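Local coordinates for protein NAD-dependent epimerase/dehydratase (Veillonella parvula, PDB 4HNH) that binds NADP in a Rossmann-type domain and probably uses it as the redox cofactor of an epimerase or dehydratase reaction, at residues R153-Y158 / A178-E183; I33-R38 / E52-I57; N99-I104 / E144-Y149. All coordinates share one frame; numbering follows the deposited sequence.

Contact 1: R153-Y158 / A178-E183; sequences RLTWLY and AQVSRE. With NAP (NADP nicotinamide-adenine-dinucleotide phosphate), chain C.
Leu-157 and Arg-182 meet beside the NADP cofactor, where 157-158 and 180-181 pair in parallel: Val-180 N bonds to Trp-156 O (2.9 Å), Arg-182 N to Tyr-158 O (2.8 Å) and, weakly, Tyr-158 N to Val-180 O. CB of Leu-157 lies over the centre of the Arg-182 guanidinium, 3.7 Å above its plane, while NADP O1N takes a 2.9 Å bond from NE (N-H...O 164°). The arginine chain, extended from CG to NE, carries the head to the phosphate; NH1 goes to Asn-159. Without the guanidinium, as with an alanine here, this phosphate oxygen would probably lose its charged donor and Leu-157 its cover. The tight part lies alongside: Leu-157 CD2 meets Val-180 CG1 at 3.8 Å, and that methyl also touches Thr-155 CG2, with Ile-17 and Val-185 closing round the cluster. Ser-181 CB stands over one face of the Tyr-158 ring, whose OH is held by Glu-210. Packing is looser at the Trp-156 side chain, which offers only CB and the near ring edge to Ala-178 O; NE1 goes to Thr-123. Leu-157 N donates to NADP O7N at 2.9 Å, completing the nicotinamide and pyrophosphate side of a Rossmann-type cofactor site.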
loop_
_atom_site.group_PDB
_atom_site.type_symbol
_atom_site.label_atom_id
_atom_site.label_comp_id
_atom_site.label_asym_id
_atom_site.label_seq_id
_atom_site.Cartn_x
_atom_site.Cartn_y
_atom_site.Cartn_z
ATOM N N ARG A 153 1.146 3.117 7.265
ATOM C CA ARG A 153 1.316 4.565 7.230
ATOM C C ARG A 153 2.744 4.891 6.810
ATOM O O ARG A 153 3.683 4.708 7.590
ATOM C CB ARG A 153 1.032 5.150 8.608
ATOM C CG ARG A 153 -0.440 5.050 8.990
ATOM C CD ARG A 153 -0.685 5.563 10.405
ATOM N NE ARG A 153 -0.305 4.606 11.446
ATOM C CZ ARG A 153 0.633 4.809 12.366
ATOM N NH1 ARG A 153 1.331 5.939 12.390
ATOM N NH2 ARG A 153 0.879 3.866 13.280
ATOM N N LEU A 154 2.908 5.360 5.575
ATOM C CA LEU A 154 4.237 5.589 5.039
ATOM C C LEU A 154 4.695 7.017 5.254
ATOM O O LEU A 154 3.941 7.978 5.026
ATOM C CB LEU A 154 4.290 5.260 3.551
ATOM C CG LEU A 154 3.746 3.891 3.128
ATOM C CD1 LEU A 154 3.895 3.700 1.629
ATOM C CD2 LEU A 154 4.388 2.746 3.925
ATOM N N THR A 155 5.943 7.153 5.681
ATOM C CA THR A 155 6.548 8.473 5.738
ATOM C C THR A 155 7.054 8.849 4.350
ATOM O O THR A 155 6.757 8.162 3.373
ATOM C CB THR A 155 7.608 8.545 6.844
ATOM O OG1 THR A 155 8.096 9.885 6.958
ATOM C CG2 THR A 155 8.760 7.582 6.577
ATOM N N TRP A 156 7.787 9.947 4.233
ATOM C CA TRP A 156 8.155 10.439 2.909
ATOM C C TRP A 156 8.983 9.436 2.102
ATOM O O TRP A 156 9.927 8.835 2.612
ATOM C CB TRP A 156 8.896 11.768 3.014
ATOM C CG TRP A 156 8.024 12.893 3.449
ATOM C CD1 TRP A 156 7.815 13.339 4.732
ATOM C CD2 TRP A 156 7.236 13.735 2.600
ATOM N NE1 TRP A 156 6.952 14.409 4.725
ATOM C CE2 TRP A 156 6.583 14.673 3.430
ATOM C CE3 TRP A 156 7.040 13.800 1.219
ATOM C CZ2 TRP A 156 5.729 15.661 2.917
ATOM C CZ3 TRP A 156 6.197 14.769 0.713
ATOM C CH2 TRP A 156 5.555 15.691 1.555
ATOM N N LEU A 157 8.627 9.273 0.831
ATOM C CA LEU A 157 9.221 8.229 0.002
ATOM C C LEU A 157 10.345 8.708 -0.904
ATOM O O LEU A 157 10.320 9.836 -1.416
ATOM C CB LEU A 157 8.147 7.579 -0.884
ATOM C CG LEU A 157 6.999 6.879 -0.155
ATOM C CD1 LEU A 157 5.901 6.456 -1.146
ATOM C CD2 LEU A 157 7.498 5.686 0.623
ATOM N N TYR A 158 11.299 7.814 -1.147
ATOM C CA TYR A 158 12.329 8.029 -2.159
ATOM C C TYR A 158 12.799 6.653 -2.641
ATOM O O TYR A 158 12.406 5.626 -2.078
ATOM C CB TYR A 158 13.489 8.872 -1.603
ATOM C CG TYR A 158 14.367 8.168 -0.598
ATOM C CD1 TYR A 158 15.658 7.777 -0.936
ATOM C CD2 TYR A 158 13.912 7.893 0.678
ATOM C CE1 TYR A 158 16.466 7.129 -0.025
ATOM C CE2 TYR A 158 14.702 7.243 1.595
ATOM C CZ TYR A 158 15.988 6.877 1.246
ATOM O OH TYR A 158 16.792 6.230 2.149
ATOM N N ALA A 178 11.702 10.477 9.146
ATOM C CA ALA A 178 11.278 11.477 8.173
ATOM C C ALA A 178 11.179 10.931 6.760
ATOM O O ALA A 178 10.715 11.622 5.859
ATOM C CB ALA A 178 12.243 12.661 8.192
ATOM N N GLN A 179 11.633 9.705 6.558
ATOM C CA GLN A 179 11.669 9.151 5.215
ATOM C C GLN A 179 11.815 7.635 5.244
ATOM O O GLN A 179 12.172 7.052 6.278
ATOM C CB GLN A 179 12.816 9.770 4.426
ATOM C CG GLN A 179 14.189 9.339 4.957
ATOM C CD GLN A 179 15.321 9.963 4.182
ATOM O OE1 GLN A 179 15.242 11.118 3.797
ATOM N NE2 GLN A 179 16.385 9.197 3.949
ATOM N N VAL A 180 11.524 7.003 4.106
ATOM C CA VAL A 180 11.735 5.570 3.928
ATOM C C VAL A 180 11.810 5.284 2.429
ATOM O O VAL A 180 11.132 5.941 1.651
ATOM C CB VAL A 180 10.602 4.750 4.598
ATOM C CG1 VAL A 180 9.262 4.996 3.897
ATOM C CG2 VAL A 180 10.965 3.261 4.633
ATOM N N SER A 181 12.647 4.338 2.016
ATOM C CA SER A 181 12.763 4.070 0.577
ATOM C C SER A 181 11.576 3.207 0.139
ATOM O O SER A 181 11.020 2.448 0.926
ATOM C CB SER A 181 14.081 3.371 0.229
ATOM O OG SER A 181 14.061 2.029 0.684
ATOM N N ARG A 182 11.193 3.311 -1.125
ATOM C CA ARG A 182 10.118 2.458 -1.618
ATOM C C ARG A 182 10.528 0.979 -1.558
ATOM O O ARG A 182 9.685 0.108 -1.339
ATOM C CB ARG A 182 9.711 2.867 -3.035
ATOM C CG ARG A 182 8.983 4.206 -3.048
ATOM C CD ARG A 182 8.472 4.524 -4.429
ATOM N NE ARG A 182 7.757 5.791 -4.427
ATOM C CZ ARG A 182 8.359 6.969 -4.578
ATOM N NH1 ARG A 182 9.678 7.034 -4.728
ATOM N NH2 ARG A 182 7.642 8.088 -4.565
ATOM N N GLU A 183 11.819 0.709 -1.718
ATOM C CA GLU A 183 12.321 -0.655 -1.667
ATOM C C GLU A 183 12.174 -1.229 -0.262
ATOM O O GLU A 183 11.864 -2.408 -0.105
ATOM C CB GLU A 183 13.780 -0.703 -2.126
ATOM C CG GLU A 183 13.991 -0.400 -3.631
ATOM C CD GLU A 183 14.031 1.095 -3.985
ATOM O OE1 GLU A 183 13.908 1.966 -3.094
ATOM O OE2 GLU A 183 14.210 1.396 -5.188
HETATM P PA NAP C . 2.034 6.193 -6.803
HETATM O O1A NAP C . 3.223 6.059 -7.694
HETATM O O2A NAP C . 1.372 7.480 -7.194
HETATM O O5B NAP C . 1.038 5.002 -7.028
HETATM C C5B NAP C . -0.330 5.157 -6.776
HETATM C C4B NAP C . -1.095 4.473 -7.839
HETATM O O4B NAP C . -2.479 4.404 -7.479
HETATM C C3B NAP C . -0.982 5.205 -9.151
HETATM O O3B NAP C . -0.359 4.416 -10.095
HETATM C C2B NAP C . -2.403 5.505 -9.498
HETATM O O2B NAP C . -2.721 5.294 -10.860
HETATM C C1B NAP C . -3.167 4.514 -8.668
HETATM N N9A NAP C . -4.499 5.014 -8.476
HETATM C C8A NAP C . -4.922 5.994 -7.564
HETATM N N7A NAP C . -6.229 6.202 -7.736
HETATM C C5A NAP C . -6.703 5.366 -8.772
HETATM C C6A NAP C . -7.979 5.147 -9.388
HETATM N N6A NAP C . -9.103 5.859 -8.972
HETATM N N1A NAP C . -8.062 4.255 -10.387
HETATM C C2A NAP C . -7.003 3.562 -10.790
HETATM N N3A NAP C . -5.783 3.728 -10.245
HETATM C C4A NAP C . -5.605 4.605 -9.257
HETATM O O3 NAP C . 2.417 6.277 -5.269
HETATM P PN NAP C . 3.511 5.395 -4.498
HETATM O O1N NAP C . 4.881 5.988 -4.549
HETATM O O2N NAP C . 3.701 4.012 -5.027
HETATM O O5D NAP C . 3.024 5.401 -2.990
HETATM C C5D NAP C . 1.848 4.685 -2.643
HETATM C C4D NAP C . 0.789 5.610 -2.009
HETATM O O4D NAP C . 1.232 6.204 -0.827
HETATM C C3D NAP C . 0.292 6.728 -2.896
HETATM O O3D NAP C . -1.037 6.915 -2.640
HETATM C C2D NAP C . 1.112 7.884 -2.436
HETATM O O2D NAP C . 0.503 9.087 -2.732
HETATM C C1D NAP C . 1.129 7.603 -0.980
HETATM N N1N NAP C . 2.265 8.197 -0.229
HETATM C C2N NAP C . 3.207 8.983 -0.871
HETATM C C3N NAP C . 4.275 9.523 -0.160
HETATM C C7N NAP C . 5.274 10.352 -0.840
HETATM O O7N NAP C . 6.286 10.678 -0.266
HETATM N N7N NAP C . 5.063 10.769 -2.204
HETATM C C4N NAP C . 4.386 9.231 1.243
HETATM C C5N NAP C . 3.367 8.395 1.864
HETATM C C6N NAP C . 2.351 7.904 1.113
HETATM P P2B NAP C . -2.389 6.297 -12.042
HETATM O O1X NAP C . -2.812 7.744 -11.844
HETATM O O2X NAP C . -0.883 6.355 -12.258
HETATM O O3X NAP C . -3.047 5.829 -13.334
#

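Contact 2: I33-R38 / E52-I57; sequences ITLYGR and ERVTVI. With NAP (NADP nicotinamide-adenine-dinucleotide phosphate), chain C.
Tyr-36 and Ile-57 pair near the C-terminal ends of two parallel strands, 33-37 and 54-57, whose axes approach to 4.7 Å at 21°. Four strong backbone bonds hold the register, from Ile-33 N to Arg-53 O through Ile-57 N to Leu-35 O; the fifth, Gly-37 N to Ile-57 O, is weak at 3.3 Å. Following Tyr-36 outward, CB lies 4.1 Å from Ile-57 O, and CG is anti to the backbone N (chi1 -176°), which runs the ring on beside the isoleucine. CG and CD1 pass Ile-57 O, CD1 at 3.5 Å, and CD1 then meets Ile-57 CG2 at 3.7 Å, a methyl in the ring plane at its edge; CE1 still touches that methyl, and at the tip OH bonds to Ser-60 O. Thr-34 and Thr-55 stand side by side on the same face, where a water bonds to Thr-55 OG1 and donates to Ile-33 O. The other face is apolar, Leu-35 CD1 meeting Val-54 CG1 at 3.8 Å. Beyond the strand, one face of the Arg-38 guanidinium lies over the adenine, with the 2'-phosphate at its edge, consistent with selection of NADP. Strands 32-37 and 54-58 are joined through helix 46-49 as a beta-alpha-beta unit, and 32-37 pairs on its other edge with strand 7-11; Ile-33, Leu-35 and Val-54 face helix 16-28, and Tyr-36 and Ile-57 lie against helix 64-71.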
loop_
_atom_site.group_PDB
_atom_site.type_symbol
_atom_site.label_atom_id
_atom_site.label_comp_id
_atom_site.label_asym_id
_atom_site.label_seq_id
_atom_site.Cartn_x
_atom_site.Cartn_y
_atom_site.Cartn_z
ATOM N N ILE A 33 -0.286 -13.394 -9.566
ATOM C CA ILE A 33 -0.533 -11.979 -9.376
ATOM C C ILE A 33 -1.493 -11.438 -10.414
ATOM O O ILE A 33 -1.312 -11.654 -11.607
ATOM C CB ILE A 33 0.786 -11.192 -9.481
ATOM C CG1 ILE A 33 1.836 -11.851 -8.587
ATOM C CG2 ILE A 33 0.571 -9.721 -9.136
ATOM C CD1 ILE A 33 3.181 -11.158 -8.611
ATOM N N THR A 34 -2.516 -10.732 -9.951
ATOM C CA THR A 34 -3.425 -10.038 -10.841
ATOM C C THR A 34 -3.207 -8.537 -10.663
ATOM O O THR A 34 -3.276 -8.017 -9.550
ATOM C CB THR A 34 -4.887 -10.434 -10.558
ATOM O OG1 THR A 34 -5.063 -11.827 -10.851
ATOM C CG2 THR A 34 -5.839 -9.631 -11.442
ATOM N N LEU A 35 -2.917 -7.853 -11.767
ATOM C CA LEU A 35 -2.609 -6.425 -11.755
ATOM C C LEU A 35 -3.794 -5.641 -12.293
ATOM O O LEU A 35 -4.352 -5.989 -13.329
ATOM C CB LEU A 35 -1.376 -6.136 -12.624
ATOM C CG LEU A 35 -0.095 -6.892 -12.251
ATOM C CD1 LEU A 35 1.046 -6.545 -13.205
ATOM C CD2 LEU A 35 0.316 -6.594 -10.815
ATOM N N TYR A 36 -4.168 -4.579 -11.590
ATOM C CA TYR A 36 -5.311 -3.776 -11.982
ATOM C C TYR A 36 -4.964 -2.294 -11.971
ATOM O O TYR A 36 -4.377 -1.791 -11.012
ATOM C CB TYR A 36 -6.476 -4.023 -11.016
ATOM C CG TYR A 36 -7.733 -3.295 -11.418
ATOM C CD1 TYR A 36 -8.554 -3.794 -12.421
ATOM C CD2 TYR A 36 -8.091 -2.097 -10.812
ATOM C CE1 TYR A 36 -9.706 -3.132 -12.798
ATOM C CE2 TYR A 36 -9.245 -1.419 -11.188
ATOM C CZ TYR A 36 -10.050 -1.944 -12.186
ATOM O OH TYR A 36 -11.205 -1.301 -12.579
ATOM N N GLY A 37 -5.337 -1.585 -13.032
ATOM C CA GLY A 37 -5.194 -0.138 -13.036
ATOM C C GLY A 37 -5.394 0.454 -14.411
ATOM O O GLY A 37 -5.718 -0.258 -15.360
ATOM N N ARG A 38 -5.221 1.766 -14.518
ATOM C CA ARG A 38 -5.492 2.454 -15.772
ATOM C C ARG A 38 -4.435 2.185 -16.836
ATOM O O ARG A 38 -3.249 2.436 -16.614
ATOM C CB ARG A 38 -5.596 3.964 -15.556
ATOM C CG ARG A 38 -6.767 4.417 -14.703
ATOM C CD ARG A 38 -6.886 5.929 -14.793
ATOM N NE ARG A 38 -7.864 6.492 -13.868
ATOM C CZ ARG A 38 -7.558 7.014 -12.684
ATOM N NH1 ARG A 38 -6.299 7.035 -12.266
ATOM N NH2 ARG A 38 -8.513 7.512 -11.917
ATOM N N GLU A 52 4.288 -15.607 -16.791
ATOM C CA GLU A 52 3.283 -16.657 -16.690
ATOM C C GLU A 52 2.384 -16.499 -15.464
ATOM O O GLU A 52 1.221 -16.902 -15.486
ATOM C CB GLU A 52 3.939 -18.042 -16.682
ATOM C CG GLU A 52 4.904 -18.274 -15.527
ATOM C CD GLU A 52 5.407 -19.706 -15.462
ATOM O OE1 GLU A 52 4.864 -20.562 -16.192
ATOM O OE2 GLU A 52 6.343 -19.976 -14.680
ATOM N N ARG A 53 2.921 -15.911 -14.403
ATOM C CA ARG A 53 2.153 -15.768 -13.167
ATOM C C ARG A 53 1.463 -14.421 -13.026
ATOM O O ARG A 53 1.017 -14.060 -11.936
ATOM C CB ARG A 53 3.026 -16.054 -11.943
ATOM C CG ARG A 53 3.278 -17.538 -11.746
ATOM C CD ARG A 53 4.040 -17.822 -10.469
ATOM N NE ARG A 53 5.472 -17.557 -10.593
ATOM C CZ ARG A 53 6.122 -16.643 -9.881
ATOM N NH1 ARG A 53 7.426 -16.476 -10.053
ATOM N NH2 ARG A 53 5.468 -15.892 -9.002
ATOM N N VAL A 54 1.374 -13.685 -14.130
ATOM C CA VAL A 54 0.738 -12.371 -14.119
ATOM C C VAL A 54 -0.511 -12.337 -14.987
ATOM O O VAL A 54 -0.517 -12.828 -16.124
ATOM C CB VAL A 54 1.705 -11.248 -14.594
ATOM C CG1 VAL A 54 0.947 -9.944 -14.900
ATOM C CG2 VAL A 54 2.812 -10.996 -13.573
ATOM N N THR A 55 -1.570 -11.754 -14.430
ATOM C CA THR A 55 -2.790 -11.471 -15.167
ATOM C C THR A 55 -3.008 -9.963 -15.119
ATOM O O THR A 55 -2.894 -9.346 -14.055
ATOM C CB THR A 55 -4.011 -12.177 -14.548
ATOM O OG1 THR A 55 -3.884 -13.591 -14.718
ATOM C CG2 THR A 55 -5.291 -11.723 -15.229
ATOM N N VAL A 56 -3.307 -9.373 -16.270
ATOM C CA VAL A 56 -3.486 -7.927 -16.365
ATOM C C VAL A 56 -4.921 -7.544 -16.694
ATOM O O VAL A 56 -5.483 -8.009 -17.687
ATOM C CB VAL A 56 -2.584 -7.325 -17.457
ATOM C CG1 VAL A 56 -2.881 -5.849 -17.631
ATOM C CG2 VAL A 56 -1.112 -7.535 -17.117
ATOM N N ILE A 57 -5.499 -6.680 -15.865
ATOM C CA ILE A 57 -6.829 -6.146 -16.109
ATOM C C ILE A 57 -6.779 -4.620 -16.066
ATOM O O ILE A 57 -6.263 -4.034 -15.115
ATOM C CB ILE A 57 -7.835 -6.655 -15.066
ATOM C CG1 ILE A 57 -7.941 -8.180 -15.158
ATOM C CG2 ILE A 57 -9.187 -5.984 -15.276
ATOM C CD1 ILE A 57 -8.541 -8.841 -13.935
HETATM P PA NAP C . 2.034 6.193 -6.803
HETATM O O1A NAP C . 3.223 6.059 -7.694
HETATM O O2A NAP C . 1.372 7.480 -7.194
HETATM O O5B NAP C . 1.038 5.002 -7.028
HETATM C C5B NAP C . -0.330 5.157 -6.776
HETATM C C4B NAP C . -1.095 4.473 -7.839
HETATM O O4B NAP C . -2.479 4.404 -7.479
HETATM C C3B NAP C . -0.982 5.205 -9.151
HETATM O O3B NAP C . -0.359 4.416 -10.095
HETATM C C2B NAP C . -2.403 5.505 -9.498
HETATM O O2B NAP C . -2.721 5.294 -10.860
HETATM C C1B NAP C . -3.167 4.514 -8.668
HETATM N N9A NAP C . -4.499 5.014 -8.476
HETATM C C8A NAP C . -4.922 5.994 -7.564
HETATM N N7A NAP C . -6.229 6.202 -7.736
HETATM C C5A NAP C . -6.703 5.366 -8.772
HETATM C C6A NAP C . -7.979 5.147 -9.388
HETATM N N6A NAP C . -9.103 5.859 -8.972
HETATM N N1A NAP C . -8.062 4.255 -10.387
HETATM C C2A NAP C . -7.003 3.562 -10.790
HETATM N N3A NAP C . -5.783 3.728 -10.245
HETATM C C4A NAP C . -5.605 4.605 -9.257
HETATM O O3 NAP C . 2.417 6.277 -5.269
HETATM P PN NAP C . 3.511 5.395 -4.498
HETATM O O1N NAP C . 4.881 5.988 -4.549
HETATM O O2N NAP C . 3.701 4.012 -5.027
HETATM O O5D NAP C . 3.024 5.401 -2.990
HETATM C C5D NAP C . 1.848 4.685 -2.643
HETATM C C4D NAP C . 0.789 5.610 -2.009
HETATM O O4D NAP C . 1.232 6.204 -0.827
HETATM C C3D NAP C . 0.292 6.728 -2.896
HETATM O O3D NAP C . -1.037 6.915 -2.640
HETATM C C2D NAP C . 1.112 7.884 -2.436
HETATM O O2D NAP C . 0.503 9.087 -2.732
HETATM C C1D NAP C . 1.129 7.603 -0.980
HETATM N N1N NAP C . 2.265 8.197 -0.229
HETATM C C2N NAP C . 3.207 8.983 -0.871
HETATM C C3N NAP C . 4.275 9.523 -0.160
HETATM C C7N NAP C . 5.274 10.352 -0.840
HETATM O O7N NAP C . 6.286 10.678 -0.266
HETATM N N7N NAP C . 5.063 10.769 -2.204
HETATM C C4N NAP C . 4.386 9.231 1.243
HETATM C C5N NAP C . 3.367 8.395 1.864
HETATM C C6N NAP C . 2.351 7.904 1.113
HETATM P P2B NAP C . -2.389 6.297 -12.042
HETATM O O1X NAP C . -2.812 7.744 -11.844
HETATM O O2X NAP C . -0.883 6.355 -12.258
HETATM O O3X NAP C . -3.047 5.829 -13.334
HETATM O O HOH W 1 -2.189 -14.506 -12.580
#

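Contact 3: N99-I104 / E144-Y149; sequences NIRRVI and ESNLNY
Arg-102 NH1 and Val-103 N grip one carbonyl, Asn-148 O, from opposite faces of its plane, and neither uses an in-plane approach. The side-chain bond from NH1 to Asn-148 O is 3.0 Å long; the backbone one from Val-103 N is 3.2 Å. The bend at chi2 (75°) swings the Arg-102 chain across to Asn-148, with CD 3.6 Å from its ND2 and the guanidinium and amide planes 17° apart. NH1 also bonds to Thr-150 OG1, while Asn-148 ND2 is taken by Glu-198. Asn-148 is the centre of an inverse gamma turn at the point where the parallel strands 102-108 and 148-158 begin to pair in the Rossmann-type sheet. Before the strands, Arg-101 and Asn-146 stack flat: the guanidinium and amide planes are 10° apart, with ND2 3.6 Å above the centre of the guanidinium. Asn-99 OD1 fixes the rotation of that guanidinium through a 2.8 Å bond from Arg-101 NE, and Asn-99 itself is the C-prime residue of the Schellman motif ending helix 85-97. Three waters link Asn-146 to Asn-99, Ile-100 and Arg-101 on this exposed side. Leu-147 turns inward instead, toward Val-103, which is modelled in two conformers, and packs on Leu-95.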
loop_
_atom_site.group_PDB
_atom_site.type_symbol
_atom_site.label_atom_id
_atom_site.label_comp_id
_atom_site.label_asym_id
_atom_site.label_seq_id
_atom_site.Cartn_x
_atom_site.Cartn_y
_atom_site.Cartn_z
ATOM N N ASN A 99 -16.762 -11.391 -1.272
ATOM C CA ASN A 99 -16.393 -11.833 0.069
ATOM C C ASN A 99 -14.887 -11.987 0.268
ATOM O O ASN A 99 -14.428 -12.954 0.889
ATOM C CB ASN A 99 -17.125 -13.126 0.460
ATOM C CG ASN A 99 -17.074 -13.390 1.946
ATOM O OD1 ASN A 99 -16.957 -12.459 2.745
ATOM N ND2 ASN A 99 -17.145 -14.657 2.330
ATOM N N ILE A 100 -14.128 -11.020 -0.240
ATOM C CA ILE A 100 -12.682 -11.014 -0.044
ATOM C C ILE A 100 -12.420 -10.278 1.262
ATOM O O ILE A 100 -13.033 -9.243 1.505
ATOM C CB ILE A 100 -11.960 -10.276 -1.183
ATOM C CG1 ILE A 100 -12.384 -10.829 -2.548
ATOM C CG2 ILE A 100 -10.449 -10.370 -0.993
ATOM C CD1 ILE A 100 -12.161 -12.312 -2.714
ATOM N N ARG A 101 -11.539 -10.806 2.109
ATOM C CA ARG A 101 -11.368 -10.217 3.439
ATOM C C ARG A 101 -9.996 -9.614 3.758
ATOM O O ARG A 101 -9.917 -8.646 4.523
ATOM C CB ARG A 101 -11.712 -11.237 4.527
ATOM C CG ARG A 101 -13.136 -11.784 4.469
ATOM C CD ARG A 101 -14.148 -10.672 4.663
ATOM N NE ARG A 101 -15.501 -11.202 4.780
ATOM C CZ ARG A 101 -16.211 -11.194 5.901
ATOM N NH1 ARG A 101 -15.708 -10.657 7.012
ATOM N NH2 ARG A 101 -17.437 -11.700 5.902
ATOM N N ARG A 102 -8.921 -10.177 3.213
ATOM C CA ARG A 102 -7.577 -9.730 3.587
ATOM C C ARG A 102 -7.062 -8.632 2.658
ATOM O O ARG A 102 -6.939 -8.836 1.452
ATOM C CB ARG A 102 -6.599 -10.911 3.604
ATOM C CG ARG A 102 -5.211 -10.558 4.126
ATOM C CD ARG A 102 -5.199 -10.387 5.651
ATOM N NE ARG A 102 -3.839 -10.073 6.097
ATOM C CZ ARG A 102 -3.419 -8.859 6.451
ATOM N NH1 ARG A 102 -4.260 -7.828 6.460
ATOM N NH2 ARG A 102 -2.148 -8.686 6.823
ATOM N N VAL A 103 -6.748 -7.475 3.235
ATOM C CA VAL A 103 -6.306 -6.318 2.460
ATOM C C VAL A 103 -5.128 -5.619 3.121
ATOM O O VAL A 103 -5.127 -5.437 4.337
ATOM C CB VAL A 103 -7.442 -5.297 2.321
ATOM C CG1 VAL A 103 -6.901 -3.939 1.854
ATOM C CG2 VAL A 103 -8.503 -5.836 1.379
ATOM N N ILE A 104 -4.134 -5.231 2.316
ATOM C CA ILE A 104 -3.031 -4.404 2.806
ATOM C C ILE A 104 -3.106 -3.108 2.003
ATOM O O ILE A 104 -3.144 -3.152 0.775
ATOM C CB ILE A 104 -1.665 -5.079 2.601
ATOM C CG1 ILE A 104 -1.578 -6.367 3.429
ATOM C CG2 ILE A 104 -0.544 -4.107 2.991
ATOM C CD1 ILE A 104 -0.374 -7.241 3.115
ATOM N N GLU A 144 -14.560 1.240 8.335
ATOM C CA GLU A 144 -15.979 0.908 8.384
ATOM C C GLU A 144 -16.266 -0.426 7.706
ATOM O O GLU A 144 -17.309 -1.049 7.929
ATOM C CB GLU A 144 -16.790 2.018 7.708
ATOM C CG GLU A 144 -18.278 1.936 7.973
ATOM C CD GLU A 144 -19.071 1.631 6.729
ATOM O OE1 GLU A 144 -20.170 2.205 6.578
ATOM O OE2 GLU A 144 -18.595 0.820 5.905
ATOM N N SER A 145 -15.327 -0.854 6.873
ATOM C CA SER A 145 -15.464 -2.109 6.154
ATOM C C SER A 145 -15.351 -3.308 7.096
ATOM O O SER A 145 -14.898 -3.178 8.226
ATOM C CB SER A 145 -14.381 -2.217 5.081
ATOM O OG SER A 145 -13.173 -2.715 5.641
ATOM N N ASN A 146 -15.749 -4.481 6.611
ATOM C CA ASN A 146 -15.627 -5.708 7.392
ATOM C C ASN A 146 -14.282 -6.403 7.209
ATOM O O ASN A 146 -14.108 -7.547 7.635
ATOM C CB ASN A 146 -16.757 -6.682 7.042
ATOM C CG ASN A 146 -16.611 -7.294 5.648
ATOM O OD1 ASN A 146 -15.576 -7.168 4.990
ATOM N ND2 ASN A 146 -17.654 -7.990 5.210
ATOM N N LEU A 147 -13.330 -5.702 6.599
ATOM C CA LEU A 147 -12.082 -6.332 6.147
ATOM C C LEU A 147 -11.084 -6.601 7.262
ATOM O O LEU A 147 -11.013 -5.866 8.252
ATOM C CB LEU A 147 -11.417 -5.460 5.076
ATOM C CG LEU A 147 -12.243 -5.262 3.810
ATOM C CD1 LEU A 147 -11.707 -4.089 3.014
ATOM C CD2 LEU A 147 -12.277 -6.528 2.946
ATOM N N ASN A 148 -10.315 -7.665 7.081
ATOM C CA ASN A 148 -9.129 -7.910 7.877
ATOM C C ASN A 148 -8.006 -7.144 7.186
ATOM O O ASN A 148 -7.283 -7.699 6.352
ATOM C CB ASN A 148 -8.818 -9.410 7.909
ATOM C CG ASN A 148 -7.533 -9.716 8.642
ATOM O OD1 ASN A 148 -6.922 -8.824 9.228
ATOM N ND2 ASN A 148 -7.127 -10.986 8.630
ATOM N N TYR A 149 -7.912 -5.854 7.491
ATOM C CA TYR A 149 -6.993 -4.970 6.789
ATOM C C TYR A 149 -5.739 -4.672 7.595
ATOM O O TYR A 149 -5.734 -4.787 8.820
ATOM C CB TYR A 149 -7.688 -3.646 6.451
ATOM C CG TYR A 149 -8.013 -2.789 7.662
ATOM C CD1 TYR A 149 -7.021 -2.045 8.302
ATOM C CD2 TYR A 149 -9.307 -2.737 8.179
ATOM C CE1 TYR A 149 -7.313 -1.285 9.430
ATOM C CE2 TYR A 149 -9.601 -1.967 9.281
ATOM C CZ TYR A 149 -8.608 -1.243 9.899
ATOM O OH TYR A 149 -8.903 -0.481 11.005
HETATM O O HOH W 2 -17.648 -9.665 2.673
HETATM O O HOH W 3 -15.353 -7.957 2.292
HETATM O O HOH W 4 -12.936 -10.020 7.752
#

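How the contacts relate
All three contacts join parallel strands of one mixed sheet. Contact 2 comes first along the chain, pairing strands 32-37 and 54-58; contact 3 follows with 102-108 and 148-158, and contact 1 closes the series by pairing the far end of strand 148-158 with 180-181. Contacts 1 and 3 thus share a strand, yet their centres are 24 Å apart. Contacts 1 and 2 lie on opposite sides of the chain's centre, with nearest atoms about 15 Å apart, and NADP spans the gap: adenine and 2'-phosphate at contact 2, nicotinamide and pyrophosphate at contact 1. Contact 3 joins the N-terminal starts of its two strands, away from the cofactor, the Val-103 side chain lying about 13 Å from NADP.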